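Local coordinates for extracellular solute-binding protein family 1 (Alicyclobacillus acidocaldarius subsp. acidocaldarius, PDB 4OVJ) that probably binds a solute outside the cell as the capture component of an ABC-type importer, at residues E90-Y95 and G99-L104; S184-G189 and Q375-I380; P245-V250 and V265-E270; A323-G328 and T341-S346. All coordinates share one frame; numbering follows the deposited sequence.

Contact 1 of 4, residues E90-Y95 and G99-L104; sequences EYIDAY and GQLLNL
Tyr95 and Gln100 meet backbone to backbone where helix 92-98 ends: Gln100 N donates to Tyr95 O over 3.1 Å at 160°, the six-to-one bond of a Schellman motif. Gly99, just before it, has a phi of 89°, where a CB would press on the preceding carbonyl oxygen, so glycine suits the turn. The chain then doubles back and sets Leu101 against the helix it has just left. Its CD1 methyl lies 3.7 Å from Tyr95 CB and 4.0 Å from Ile92 CG1, two residues one turn apart. Ile92 holds CG1 anti to its backbone N (chi1 -169°), which carries that branch to the methyl, the two side chains running nearly perpendicular. An alanine in place of Leu101 is likely to open a gap between Ile92 and Tyr95 CB on one side and the loop on the other. Gln100 CB sits at the edge of the Tyr95 ring, 4.2 Å from CD2, while a bend at chi2 leads the amide away. Around these residues, Ile92 and Tyr95 touch Met87 of strand 84-87, Tyr95 rests on helix 65-77, and Leu101 reaches strands 84-87, 128-144 and 293-300, joining helix end to sheet.

Contact 2 of 4, residues S184-G189 and Q375-I380; sequences SWQTFG and QHDKEI. With SO4 (sulfate ion), chain B.
The Trp185 indole takes Ile380 above its plane, and Asp377 OD1 and a water at its edge. Ile380 CG2 stands over the rim of the six-membered ring, 4.1 Å from its centroid and 3.6 Å from Trp185 CZ2, an off-centre CH-pi contact. Trp185 NE1 donates in the ring plane to Asp377 OD1 over 3.1 Å at 159°, on the syn side but 29° out of the carboxylate plane. A chi1 of -176°, with CG opposite the amide nitrogen, sends the indole across to helix 377-392. Two waters widen the link: both accept from Gln186 NE2, one donating to Asp377 OD1 and the other, at the indole edge, to OD2. Ser184 and Thr187 start helix 185-194 as a capping box: Thr187 N donates to Ser184 OG over 3.1 Å and Ser184 N back to Thr187 OG1. Ser184 OG lies 2.9 Å from O4 of a sulfate, probably from the crystallisation liquor, that Tyr139 and Trp260 also bind. Asp377 OD1 has a further partner in the Tyr200 hydroxyl. The carboxylate is met by neutral donors, and its place in the first turn of helix 377-392, near the positive helix-dipole end, would tend to stabilise its charge.

Contact 3 of 4, residues P245-V250 and V265-E270; sequences PTDPMV and VSLQSE
Asp247 OD1 is gripped by two donors, while OD2, bonded to Ala243 N, also lies against the Leu267 CD2 methyl at 4.0 Å. Met249 N gives OD1 a hydrogen bond of 2.9 Å at 158°, arriving from above the carboxylate plane, and Asn180 supplies the second through its side-chain amide. Because the first donor lies two residues on, the arrangement is an Asx turn, a role that suits aspartate's short acidic side chain. The chi1 of -179° stretches the carboxylate away from its own backbone nitrogen and across to Leu267, the two side chains meeting at about a right angle. OD2 also lies close to Glu257 OE1, a neighbour of like charge that may raise the proton affinity of the pair. With an alanine here, Met249 N and Ala243 N would probably lose their acceptor, and the Asx turn would be free to shift.

The apolar part of the contact is a meeting of branched side chains: Val250 CG2 touches Leu267 CD2 at 3.8 Å. Farther out, Val250 CG1 comes within 4.3 Å of Glu270 CB, so the glutamate lends its aliphatic base to the rim. Within helix 263-269, Ser269 OG donates to Ser266 O over 2.6 Å, tying its hydroxyl to the last turn.

In the fold, Leu267 and Met249, the latter present as selenomethionine, both touch Leu275 of strand 275-278. Val250 and Leu267 thus pack the loop before strand 256-260 on the end of helix 263-269, which also touches helix 350-365 through Val265 and Gln268.

Contact 4 of 4, residues A323-G328 and T341-S346; sequences AGKALG and TQLMAS
Apolar packing between Lys325 and Leu343 carries most of this contact. Leu343 CD2 lies 3.6 Å from Lys325 CG and 4.1 Å from Lys325 N, so one methyl meets both the base of the lysine chain and the helix backbone beneath it. The two side chains lie alongside, pointing opposite ways. Lysine suits this border position because its methylene groups can cover a leucine: the extended chain runs on past Leu343 toward Ser346, its end at the exposed border of the contact, and Lys325 CE passes 4.2 Å from Ser346 O.

The second kind of contact is side chain on backbone. Leu343 turns CG away from its own carbonyl carbon (chi1 -72°), and its CD1 then rests 4.0 Å from Gly324 O. A CB on Gly324 would point at Leu343 and stand at packing distance, 3.9 Å, from CD1; without one, the methyl lies by the bare backbone.

Hydrogen bonding stays inside each helix, and none crosses between the segments. Gly324 O, the oxygen under the leucine methyl, accepts from Gly328 N over 2.9 Å and so has its partner within its own helix. Gly328 then leaves the helix with a phi of 59°, an angle easy for a residue without CB. On the other side, Ser346 N still donates to Gln342 O over 3.2 Å as helix 337-345 finishes.

Helix 321-327 thus lies between two neighbours: Ala326 and Leu327 pack on helix 35-51, while Leu343 links it to helix 337-345. Leu343 and Met344, the latter a selenomethionine, in turn touch Phe356 of helix 350-365.

Along the chain contact 1 comes first, then the opening segment of contact 2, then contacts 3 and 4, and at last the second segment of contact 2. Contacts 1 and 3 lie on opposite sides of the chain's centre, their centres 38 Å apart, as do contacts 2 and 4, at 33 Å. No two touch. Contacts 1, 2 and 3 reach strands of the same mixed sheet, and contacts 3 and 4 share helix 350-365. A two-lobed architecture is expected of this solute-binding family; within the chain, contact 2 ties helix 185-194 to a late helix across 185 intervening residues, whereas the other three are local, joining near neighbours in sequence.

Contact 1 of 4, residues E90-Y95 and G99-L104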
loop_
_atom_site.group_PDB
_atom_site.type_symbol
_atom_site.label_atom_id
_atom_site.label_comp_id
_atom_site.label_asym_id
_atom_site.label_seq_id
_atom_site.Cartn_x
_atom_site.Cartn_y
_atom_site.Cartn_z
ATOM N N GLU A 90 -5.235 10.021 5.200
ATOM C CA GLU A 90 -6.579 10.395 5.666
ATOM C C GLU A 90 -6.698 11.867 6.114
ATOM O O GLU A 90 -7.768 12.484 5.976
ATOM C CB GLU A 90 -6.994 9.473 6.828
ATOM C CG GLU A 90 -8.329 9.840 7.474
ATOM C CD GLU A 90 -8.815 8.840 8.510
ATOM O OE1 GLU A 90 -8.062 7.903 8.871
ATOM O OE2 GLU A 90 -9.967 9.006 8.971
ATOM N N TYR A 91 -5.623 12.409 6.672
ATOM C CA TYR A 91 -5.662 13.716 7.320
ATOM C C TYR A 91 -4.902 14.832 6.616
ATOM O O TYR A 91 -5.033 16.009 6.982
ATOM C CB TYR A 91 -5.126 13.575 8.735
ATOM C CG TYR A 91 -6.024 12.766 9.650
ATOM C CD1 TYR A 91 -7.335 13.151 9.890
ATOM C CD2 TYR A 91 -5.563 11.621 10.264
ATOM C CE1 TYR A 91 -8.154 12.410 10.726
ATOM C CE2 TYR A 91 -6.364 10.881 11.107
ATOM C CZ TYR A 91 -7.653 11.272 11.334
ATOM O OH TYR A 91 -8.435 10.522 12.173
ATOM N N ILE A 92 -4.125 14.495 5.598
ATOM C CA ILE A 92 -3.244 15.481 4.996
ATOM C C ILE A 92 -4.033 16.632 4.356
ATOM O O ILE A 92 -3.620 17.786 4.462
ATOM C CB ILE A 92 -2.233 14.837 4.014
ATOM C CG1 ILE A 92 -1.163 15.858 3.613
ATOM C CG2 ILE A 92 -2.937 14.228 2.809
ATOM C CD1 ILE A 92 0.051 15.225 2.970
ATOM N N ASP A 93 -5.180 16.332 3.736
ATOM C CA ASP A 93 -5.982 17.383 3.107
ATOM C C ASP A 93 -6.393 18.420 4.141
ATOM O O ASP A 93 -6.279 19.631 3.896
ATOM C CB ASP A 93 -7.235 16.811 2.433
ATOM C CG ASP A 93 -8.125 17.897 1.835
ATOM O OD1 ASP A 93 -7.795 18.397 0.739
ATOM O OD2 ASP A 93 -9.165 18.240 2.456
ATOM N N ALA A 94 -6.880 17.945 5.283
ATOM C CA ALA A 94 -7.379 18.841 6.329
ATOM C C ALA A 94 -6.271 19.764 6.837
ATOM O O ALA A 94 -6.444 20.988 6.888
ATOM C CB ALA A 94 -7.982 18.041 7.469
ATOM N N TYR A 95 -5.120 19.178 7.182
ATOM C CA TYR A 95 -3.991 19.966 7.687
ATOM C C TYR A 95 -3.468 20.956 6.636
ATOM O O TYR A 95 -3.160 22.105 6.954
ATOM C CB TYR A 95 -2.874 19.044 8.190
ATOM C CG TYR A 95 -3.154 18.511 9.578
ATOM C CD1 TYR A 95 -3.889 17.355 9.767
ATOM C CD2 TYR A 95 -2.713 19.187 10.704
ATOM C CE1 TYR A 95 -4.155 16.866 11.043
ATOM C CE2 TYR A 95 -2.984 18.712 11.977
ATOM C CZ TYR A 95 -3.709 17.556 12.141
ATOM O OH TYR A 95 -3.992 17.089 13.404
ATOM N N GLY A 99 -3.664 25.366 6.317
ATOM C CA GLY A 99 -2.424 26.120 6.271
ATOM C C GLY A 99 -1.385 25.725 7.309
ATOM O O GLY A 99 -0.483 26.492 7.613
ATOM N N GLN A 100 -1.482 24.503 7.820
ATOM C CA GLN A 100 -0.589 24.045 8.878
ATOM C C GLN A 100 0.678 23.353 8.344
ATOM O O GLN A 100 1.583 23.055 9.114
ATOM C CB GLN A 100 -1.324 23.077 9.808
ATOM C CG GLN A 100 -2.610 23.631 10.400
ATOM C CD GLN A 100 -2.394 24.791 11.349
ATOM O OE1 GLN A 100 -1.297 25.298 11.497
ATOM N NE2 GLN A 100 -3.461 25.212 12.005
ATOM N N LEU A 101 0.719 23.070 7.046
ATOM C CA LEU A 101 1.815 22.315 6.444
ATOM C C LEU A 101 2.591 23.143 5.428
ATOM O O LEU A 101 2.009 23.816 4.566
ATOM C CB LEU A 101 1.280 21.045 5.779
ATOM C CG LEU A 101 0.469 20.105 6.674
ATOM C CD1 LEU A 101 0.056 18.845 5.921
ATOM C CD2 LEU A 101 1.252 19.738 7.918
ATOM N N LEU A 102 3.915 23.049 5.524
ATOM C CA LEU A 102 4.820 23.721 4.617
ATOM C C LEU A 102 4.723 23.125 3.221
ATOM O O LEU A 102 4.715 21.909 3.050
ATOM C CB LEU A 102 6.256 23.598 5.121
ATOM C CG LEU A 102 7.312 24.444 4.433
ATOM C CD1 LEU A 102 7.084 25.912 4.720
ATOM C CD2 LEU A 102 8.677 24.019 4.932
ATOM N N ASN A 103 4.650 23.989 2.222
ATOM C CA ASN A 103 4.701 23.549 0.832
ATOM C C ASN A 103 6.137 23.160 0.498
ATOM O O ASN A 103 7.046 24.000 0.512
ATOM C CB ASN A 103 4.189 24.643 -0.113
ATOM C CG ASN A 103 4.025 24.164 -1.544
ATOM O OD1 ASN A 103 4.432 23.068 -1.914
ATOM N ND2 ASN A 103 3.438 25.009 -2.363
ATOM N N LEU A 104 6.327 21.875 0.222
ATOM C CA LEU A 104 7.632 21.288 -0.035
ATOM C C LEU A 104 8.005 21.274 -1.507
ATOM O O LEU A 104 9.108 20.848 -1.860
ATOM C CB LEU A 104 7.671 19.841 0.515
ATOM C CG LEU A 104 7.213 19.656 1.966
ATOM C CD1 LEU A 104 7.215 18.183 2.340
ATOM C CD2 LEU A 104 8.049 20.490 2.920
#

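Contact 2 of 4, residues S184-G189 and Q375-I380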
loop_
_atom_site.group_PDB
_atom_site.type_symbol
_atom_site.label_atom_id
_atom_site.label_comp_id
_atom_site.label_asym_id
_atom_site.label_seq_id
_atom_site.Cartn_x
_atom_site.Cartn_y
_atom_site.Cartn_z
ATOM N N SER A 184 -11.644 -9.088 -3.049
ATOM C CA SER A 184 -11.770 -8.186 -1.922
ATOM C C SER A 184 -12.091 -6.829 -2.496
ATOM O O SER A 184 -11.903 -6.580 -3.698
ATOM C CB SER A 184 -10.463 -8.107 -1.128
ATOM O OG SER A 184 -9.438 -7.446 -1.869
ATOM N N TRP A 185 -12.540 -5.941 -1.634
ATOM C CA TRP A 185 -12.862 -4.581 -2.050
ATOM C C TRP A 185 -11.662 -3.911 -2.706
ATOM O O TRP A 185 -11.803 -3.260 -3.751
ATOM C CB TRP A 185 -13.315 -3.822 -0.825
ATOM C CG TRP A 185 -13.796 -2.417 -0.964
ATOM C CD1 TRP A 185 -13.404 -1.373 -0.194
ATOM C CD2 TRP A 185 -14.824 -1.909 -1.829
ATOM N NE1 TRP A 185 -14.089 -0.248 -0.534
ATOM C CE2 TRP A 185 -14.975 -0.540 -1.530
ATOM C CE3 TRP A 185 -15.612 -2.466 -2.835
ATOM C CZ2 TRP A 185 -15.884 0.289 -2.212
ATOM C CZ3 TRP A 185 -16.528 -1.658 -3.494
ATOM C CH2 TRP A 185 -16.656 -0.294 -3.177
ATOM N N GLN A 186 -10.469 -4.088 -2.139
ATOM C CA GLN A 186 -9.317 -3.418 -2.717
ATOM C C GLN A 186 -8.802 -4.097 -3.996
ATOM O O GLN A 186 -8.321 -3.406 -4.899
ATOM C CB GLN A 186 -8.220 -3.191 -1.671
ATOM C CG GLN A 186 -8.636 -2.254 -0.524
ATOM C CD GLN A 186 -9.056 -0.861 -0.980
ATOM O OE1 GLN A 186 -8.603 -0.364 -2.009
ATOM N NE2 GLN A 186 -9.931 -0.223 -0.210
ATOM N N THR A 187 -8.915 -5.419 -4.145
ATOM C CA THR A 187 -8.558 -5.976 -5.464
ATOM C C THR A 187 -9.600 -5.592 -6.513
ATOM O O THR A 187 -9.266 -5.420 -7.683
ATOM C CB THR A 187 -8.322 -7.493 -5.510
ATOM O OG1 THR A 187 -9.529 -8.205 -5.226
ATOM C CG2 THR A 187 -7.214 -7.904 -4.566
ATOM N N PHE A 188 -10.862 -5.465 -6.107
ATOM C CA PHE A 188 -11.840 -4.903 -7.010
ATOM C C PHE A 188 -11.468 -3.454 -7.402
ATOM O O PHE A 188 -11.641 -3.050 -8.550
ATOM C CB PHE A 188 -13.270 -4.957 -6.465
ATOM C CG PHE A 188 -14.244 -4.325 -7.400
ATOM C CD1 PHE A 188 -14.404 -4.827 -8.680
ATOM C CD2 PHE A 188 -14.931 -3.179 -7.043
ATOM C CE1 PHE A 188 -15.228 -4.203 -9.591
ATOM C CE2 PHE A 188 -15.775 -2.562 -7.947
ATOM C CZ PHE A 188 -15.926 -3.071 -9.222
ATOM N N GLY A 189 -10.942 -2.682 -6.452
ATOM C CA GLY A 189 -10.471 -1.336 -6.743
ATOM C C GLY A 189 -9.475 -1.290 -7.893
ATOM O O GLY A 189 -9.543 -0.423 -8.749
ATOM N N GLN A 375 -15.945 8.339 4.820
ATOM C CA GLN A 375 -15.962 7.807 6.187
ATOM C C GLN A 375 -16.543 6.396 6.304
ATOM O O GLN A 375 -16.134 5.623 7.173
ATOM C CB GLN A 375 -16.747 8.757 7.101
ATOM C CG GLN A 375 -18.235 8.836 6.794
ATOM C CD GLN A 375 -18.985 9.741 7.753
ATOM O OE1 GLN A 375 -18.474 10.108 8.809
ATOM N NE2 GLN A 375 -20.205 10.104 7.387
ATOM N N HIS A 376 -17.482 6.066 5.423
ATOM C CA HIS A 376 -18.170 4.765 5.453
ATOM C C HIS A 376 -17.376 3.617 4.800
ATOM O O HIS A 376 -17.899 2.512 4.672
ATOM C CB HIS A 376 -19.543 4.880 4.774
ATOM C CG HIS A 376 -20.506 5.782 5.489
ATOM N ND1 HIS A 376 -20.843 5.612 6.815
ATOM C CD2 HIS A 376 -21.216 6.851 5.055
ATOM C CE1 HIS A 376 -21.710 6.544 7.171
ATOM N NE2 HIS A 376 -21.955 7.308 6.119
ATOM N N ASP A 377 -16.131 3.860 4.390
ATOM C CA ASP A 377 -15.345 2.846 3.667
ATOM C C ASP A 377 -15.212 1.508 4.383
ATOM O O ASP A 377 -15.314 0.460 3.747
ATOM C CB ASP A 377 -13.946 3.374 3.331
ATOM C CG ASP A 377 -13.125 2.383 2.514
ATOM O OD1 ASP A 377 -13.457 2.132 1.338
ATOM O OD2 ASP A 377 -12.154 1.830 3.062
ATOM N N LYS A 378 -14.970 1.539 5.696
ATOM C CA LYS A 378 -14.804 0.310 6.462
ATOM C C LYS A 378 -16.063 -0.568 6.386
ATOM O O LYS A 378 -15.968 -1.771 6.131
ATOM C CB LYS A 378 -14.426 0.625 7.912
ATOM C CG LYS A 378 -13.995 -0.597 8.708
ATOM C CD LYS A 378 -13.164 -0.212 9.928
ATOM C CE LYS A 378 -12.698 -1.439 10.700
ATOM N NZ LYS A 378 -13.814 -2.092 11.440
ATOM N N GLU A 379 -17.231 0.041 6.573
ATOM C CA GLU A 379 -18.508 -0.675 6.486
ATOM C C GLU A 379 -18.757 -1.197 5.076
ATOM O O GLU A 379 -19.154 -2.345 4.896
ATOM C CB GLU A 379 -19.676 0.219 6.924
ATOM C CG GLU A 379 -21.025 -0.489 6.847
ATOM C CD GLU A 379 -22.165 0.251 7.530
ATOM O OE1 GLU A 379 -21.953 1.368 8.054
ATOM O OE2 GLU A 379 -23.292 -0.299 7.538
ATOM N N ILE A 380 -18.521 -0.344 4.083
ATOM C CA ILE A 380 -18.712 -0.709 2.672
ATOM C C ILE A 380 -17.797 -1.872 2.280
ATOM O O ILE A 380 -18.222 -2.806 1.613
ATOM C CB ILE A 380 -18.510 0.509 1.745
ATOM C CG1 ILE A 380 -19.645 1.510 1.992
ATOM C CG2 ILE A 380 -18.513 0.077 0.284
ATOM C CD1 ILE A 380 -19.542 2.805 1.232
HETATM S S SO4 B . -6.776 -6.775 0.495
HETATM O O1 SO4 B . -8.143 -7.052 0.977
HETATM O O2 SO4 B . -6.418 -5.347 0.694
HETATM O O3 SO4 B . -5.816 -7.585 1.272
HETATM O O4 SO4 B . -6.697 -7.148 -0.932
HETATM O O HOH W 1 -10.944 2.483 -0.092
HETATM O O HOH W 2 -10.967 -0.585 2.408
#

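Contact 3 of 4, residues P245-V250 and V265-E270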
loop_
_atom_site.group_PDB
_atom_site.type_symbol
_atom_site.label_atom_id
_atom_site.label_comp_id
_atom_site.label_asym_id
_atom_site.label_seq_id
_atom_site.Cartn_x
_atom_site.Cartn_y
_atom_site.Cartn_z
ATOM N N PRO A 245 -2.163 -19.129 9.254
ATOM C CA PRO A 245 -2.269 -20.580 9.000
ATOM C C PRO A 245 -3.517 -21.033 8.224
ATOM O O PRO A 245 -3.485 -22.078 7.610
ATOM C CB PRO A 245 -2.284 -21.177 10.403
ATOM C CG PRO A 245 -1.526 -20.204 11.230
ATOM C CD PRO A 245 -1.875 -18.850 10.674
ATOM N N THR A 246 -4.592 -20.243 8.240
ATOM C CA THR A 246 -5.795 -20.548 7.468
ATOM C C THR A 246 -5.716 -20.205 5.970
ATOM O O THR A 246 -6.647 -20.497 5.231
ATOM C CB THR A 246 -7.009 -19.803 8.036
ATOM O OG1 THR A 246 -6.755 -18.397 8.013
ATOM C CG2 THR A 246 -7.291 -20.259 9.454
ATOM N N ASP A 247 -4.626 -19.563 5.552
ATOM C CA ASP A 247 -4.399 -19.205 4.152
ATOM C C ASP A 247 -4.020 -20.481 3.395
ATOM O O ASP A 247 -3.061 -21.151 3.780
ATOM C CB ASP A 247 -3.278 -18.161 4.094
ATOM C CG ASP A 247 -2.955 -17.686 2.681
ATOM O OD1 ASP A 247 -3.343 -18.347 1.678
ATOM O OD2 ASP A 247 -2.278 -16.635 2.588
ATOM N N PRO A 248 -4.771 -20.840 2.331
ATOM C CA PRO A 248 -4.419 -22.091 1.626
ATOM C C PRO A 248 -2.999 -22.138 1.078
ATOM O O PRO A 248 -2.454 -23.232 0.872
ATOM C CB PRO A 248 -5.410 -22.169 0.466
ATOM C CG PRO A 248 -6.364 -21.058 0.621
ATOM C CD PRO A 248 -5.984 -20.202 1.787
HETATM N N MSE A 249 -2.407 -20.980 0.819
HETATM C CA MSE A 249 -1.017 -20.973 0.368
HETATM C C MSE A 249 -0.090 -21.448 1.465
HETATM O O MSE A 249 0.840 -22.219 1.219
HETATM C CB MSE A 249 -0.639 -19.593 -0.130
HETATM C CG MSE A 249 0.489 -19.804 -1.108
HETATM SE SE MSE A 249 0.850 -18.127 -2.002
HETATM C CE MSE A 249 2.440 -18.853 -2.877
ATOM N N VAL A 250 -0.347 -21.011 2.695
ATOM C CA VAL A 250 0.418 -21.466 3.864
ATOM C C VAL A 250 0.229 -22.966 4.103
ATOM O O VAL A 250 1.150 -23.661 4.552
ATOM C CB VAL A 250 0.029 -20.634 5.113
ATOM C CG1 VAL A 250 0.661 -21.186 6.373
ATOM C CG2 VAL A 250 0.436 -19.178 4.913
ATOM N N VAL A 265 7.538 -11.675 2.791
ATOM C CA VAL A 265 8.468 -12.061 3.857
ATOM C C VAL A 265 7.794 -13.061 4.793
ATOM O O VAL A 265 8.350 -14.122 5.077
ATOM C CB VAL A 265 8.980 -10.840 4.650
ATOM C CG1 VAL A 265 9.677 -11.275 5.936
ATOM C CG2 VAL A 265 9.904 -10.013 3.771
ATOM N N SER A 266 6.590 -12.725 5.250
ATOM C CA SER A 266 5.808 -13.617 6.110
ATOM C C SER A 266 5.512 -14.950 5.438
ATOM O O SER A 266 5.705 -15.998 6.036
ATOM C CB SER A 266 4.477 -12.971 6.519
ATOM O OG SER A 266 4.706 -11.813 7.285
ATOM N N LEU A 267 5.024 -14.906 4.204
ATOM C CA LEU A 267 4.700 -16.132 3.480
ATOM C C LEU A 267 5.926 -17.003 3.309
ATOM O O LEU A 267 5.880 -18.202 3.546
ATOM C CB LEU A 267 4.100 -15.833 2.110
ATOM C CG LEU A 267 2.677 -15.318 2.170
ATOM C CD1 LEU A 267 2.311 -14.713 0.830
ATOM C CD2 LEU A 267 1.683 -16.416 2.566
ATOM N N GLN A 268 7.034 -16.410 2.898
ATOM C CA GLN A 268 8.221 -17.210 2.646
ATOM C C GLN A 268 8.747 -17.870 3.919
ATOM O O GLN A 268 9.272 -18.979 3.862
ATOM C CB GLN A 268 9.326 -16.387 1.981
ATOM C CG GLN A 268 10.522 -17.213 1.536
ATOM C CD GLN A 268 10.192 -18.192 0.419
ATOM O OE1 GLN A 268 10.291 -17.850 -0.759
ATOM N NE2 GLN A 268 9.788 -19.407 0.781
ATOM N N SER A 269 8.583 -17.202 5.058
ATOM C CA SER A 269 8.994 -17.751 6.366
ATOM C C SER A 269 8.218 -19.001 6.768
ATOM O O SER A 269 8.663 -19.742 7.643
ATOM C CB SER A 269 8.868 -16.695 7.485
ATOM O OG SER A 269 7.516 -16.526 7.890
ATOM N N GLU A 270 7.062 -19.228 6.143
ATOM C CA GLU A 270 6.157 -20.316 6.524
ATOM C C GLU A 270 6.316 -21.554 5.648
ATOM O O GLU A 270 5.646 -22.544 5.891
ATOM C CB GLU A 270 4.698 -19.839 6.440
ATOM C CG GLU A 270 4.340 -18.751 7.445
ATOM C CD GLU A 270 4.251 -19.249 8.876
ATOM O OE1 GLU A 270 4.175 -20.481 9.101
ATOM O OE2 GLU A 270 4.247 -18.400 9.791
HETATM O O HOH W 3 3.588 -23.639 4.643
#

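Contact 4 of 4, residues A323-G328 and T341-S346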
loop_
_atom_site.group_PDB
_atom_site.type_symbol
_atom_site.label_atom_id
_atom_site.label_comp_id
_atom_site.label_asym_id
_atom_site.label_seq_id
_atom_site.Cartn_x
_atom_site.Cartn_y
_atom_site.Cartn_z
ATOM N N ALA A 323 19.824 6.053 7.957
ATOM C CA ALA A 323 18.408 6.098 8.270
ATOM C C ALA A 323 17.694 4.865 7.743
ATOM O O ALA A 323 16.876 4.282 8.442
ATOM C CB ALA A 323 17.764 7.350 7.702
ATOM N N GLY A 324 17.991 4.479 6.505
ATOM C CA GLY A 324 17.335 3.340 5.876
ATOM C C GLY A 324 17.553 2.056 6.642
ATOM O O GLY A 324 16.623 1.282 6.827
ATOM N N LYS A 325 18.790 1.844 7.093
ATOM C CA LYS A 325 19.124 0.682 7.913
ATOM C C LYS A 325 18.396 0.701 9.255
ATOM O O LYS A 325 17.864 -0.318 9.705
ATOM C CB LYS A 325 20.637 0.587 8.102
ATOM C CG LYS A 325 21.340 0.153 6.830
ATOM C CD LYS A 325 22.847 0.028 6.995
ATOM C CE LYS A 325 23.491 -0.379 5.676
ATOM N NZ LYS A 325 24.979 -0.365 5.761
ATOM N N ALA A 326 18.336 1.871 9.875
ATOM C CA ALA A 326 17.643 2.013 11.153
ATOM C C ALA A 326 16.143 1.771 11.002
ATOM O O ALA A 326 15.546 1.043 11.795
ATOM C CB ALA A 326 17.893 3.391 11.734
ATOM N N LEU A 327 15.543 2.384 9.979
ATOM C CA LEU A 327 14.088 2.316 9.778
ATOM C C LEU A 327 13.628 0.949 9.311
ATOM O O LEU A 327 12.517 0.511 9.644
ATOM C CB LEU A 327 13.644 3.377 8.767
ATOM C CG LEU A 327 13.767 4.816 9.269
ATOM C CD1 LEU A 327 13.500 5.790 8.140
ATOM C CD2 LEU A 327 12.821 5.080 10.431
ATOM N N GLY A 328 14.481 0.284 8.538
ATOM C CA GLY A 328 14.176 -1.030 7.994
ATOM C C GLY A 328 12.937 -1.052 7.123
ATOM O O GLY A 328 12.677 -0.106 6.363
ATOM N N THR A 341 18.544 0.597 -3.404
ATOM C CA THR A 341 19.762 0.078 -4.062
ATOM C C THR A 341 20.824 -0.317 -3.034
ATOM O O THR A 341 21.410 -1.411 -3.105
ATOM C CB THR A 341 20.323 1.087 -5.090
ATOM O OG1 THR A 341 19.359 1.289 -6.130
ATOM C CG2 THR A 341 21.620 0.572 -5.732
ATOM N N GLN A 342 21.058 0.562 -2.070
ATOM C CA GLN A 342 22.078 0.324 -1.059
ATOM C C GLN A 342 21.688 -0.796 -0.088
ATOM O O GLN A 342 22.545 -1.569 0.348
ATOM C CB GLN A 342 22.424 1.633 -0.343
ATOM C CG GLN A 342 23.052 2.633 -1.307
ATOM C CD GLN A 342 23.393 3.970 -0.675
ATOM O OE1 GLN A 342 22.784 4.995 -0.993
ATOM N NE2 GLN A 342 24.380 3.969 0.212
ATOM N N LEU A 343 20.403 -0.913 0.231
ATOM C CA LEU A 343 19.952 -1.990 1.111
ATOM C C LEU A 343 19.925 -3.350 0.383
ATOM O O LEU A 343 20.133 -4.405 1.018
ATOM C CB LEU A 343 18.586 -1.681 1.720
ATOM C CG LEU A 343 18.507 -0.601 2.802
ATOM C CD1 LEU A 343 17.049 -0.422 3.178
ATOM C CD2 LEU A 343 19.308 -0.921 4.050
HETATM N N MSE A 344 19.683 -3.326 -0.931
HETATM C CA MSE A 344 19.771 -4.551 -1.764
HETATM C C MSE A 344 21.175 -5.092 -1.778
HETATM O O MSE A 344 21.376 -6.321 -1.752
HETATM C CB MSE A 344 19.307 -4.318 -3.214
HETATM C CG MSE A 344 17.818 -4.629 -3.295
HETATM SE SE MSE A 344 16.992 -4.336 -5.068
HETATM C CE MSE A 344 17.296 -2.412 -5.354
ATOM N N ALA A 345 22.156 -4.192 -1.831
ATOM C CA ALA A 345 23.572 -4.576 -1.822
ATOM C C ALA A 345 23.964 -5.207 -0.493
ATOM O O ALA A 345 24.761 -6.147 -0.458
ATOM C CB ALA A 345 24.459 -3.367 -2.109
ATOM N N SER A 346 23.405 -4.681 0.595
ATOM C CA SER A 346 23.694 -5.172 1.937
ATOM C C SER A 346 22.653 -4.701 2.948
ATOM O O SER A 346 22.381 -3.499 3.060
ATOM C CB SER A 346 25.076 -4.696 2.380
ATOM O OG SER A 346 25.265 -4.917 3.765
#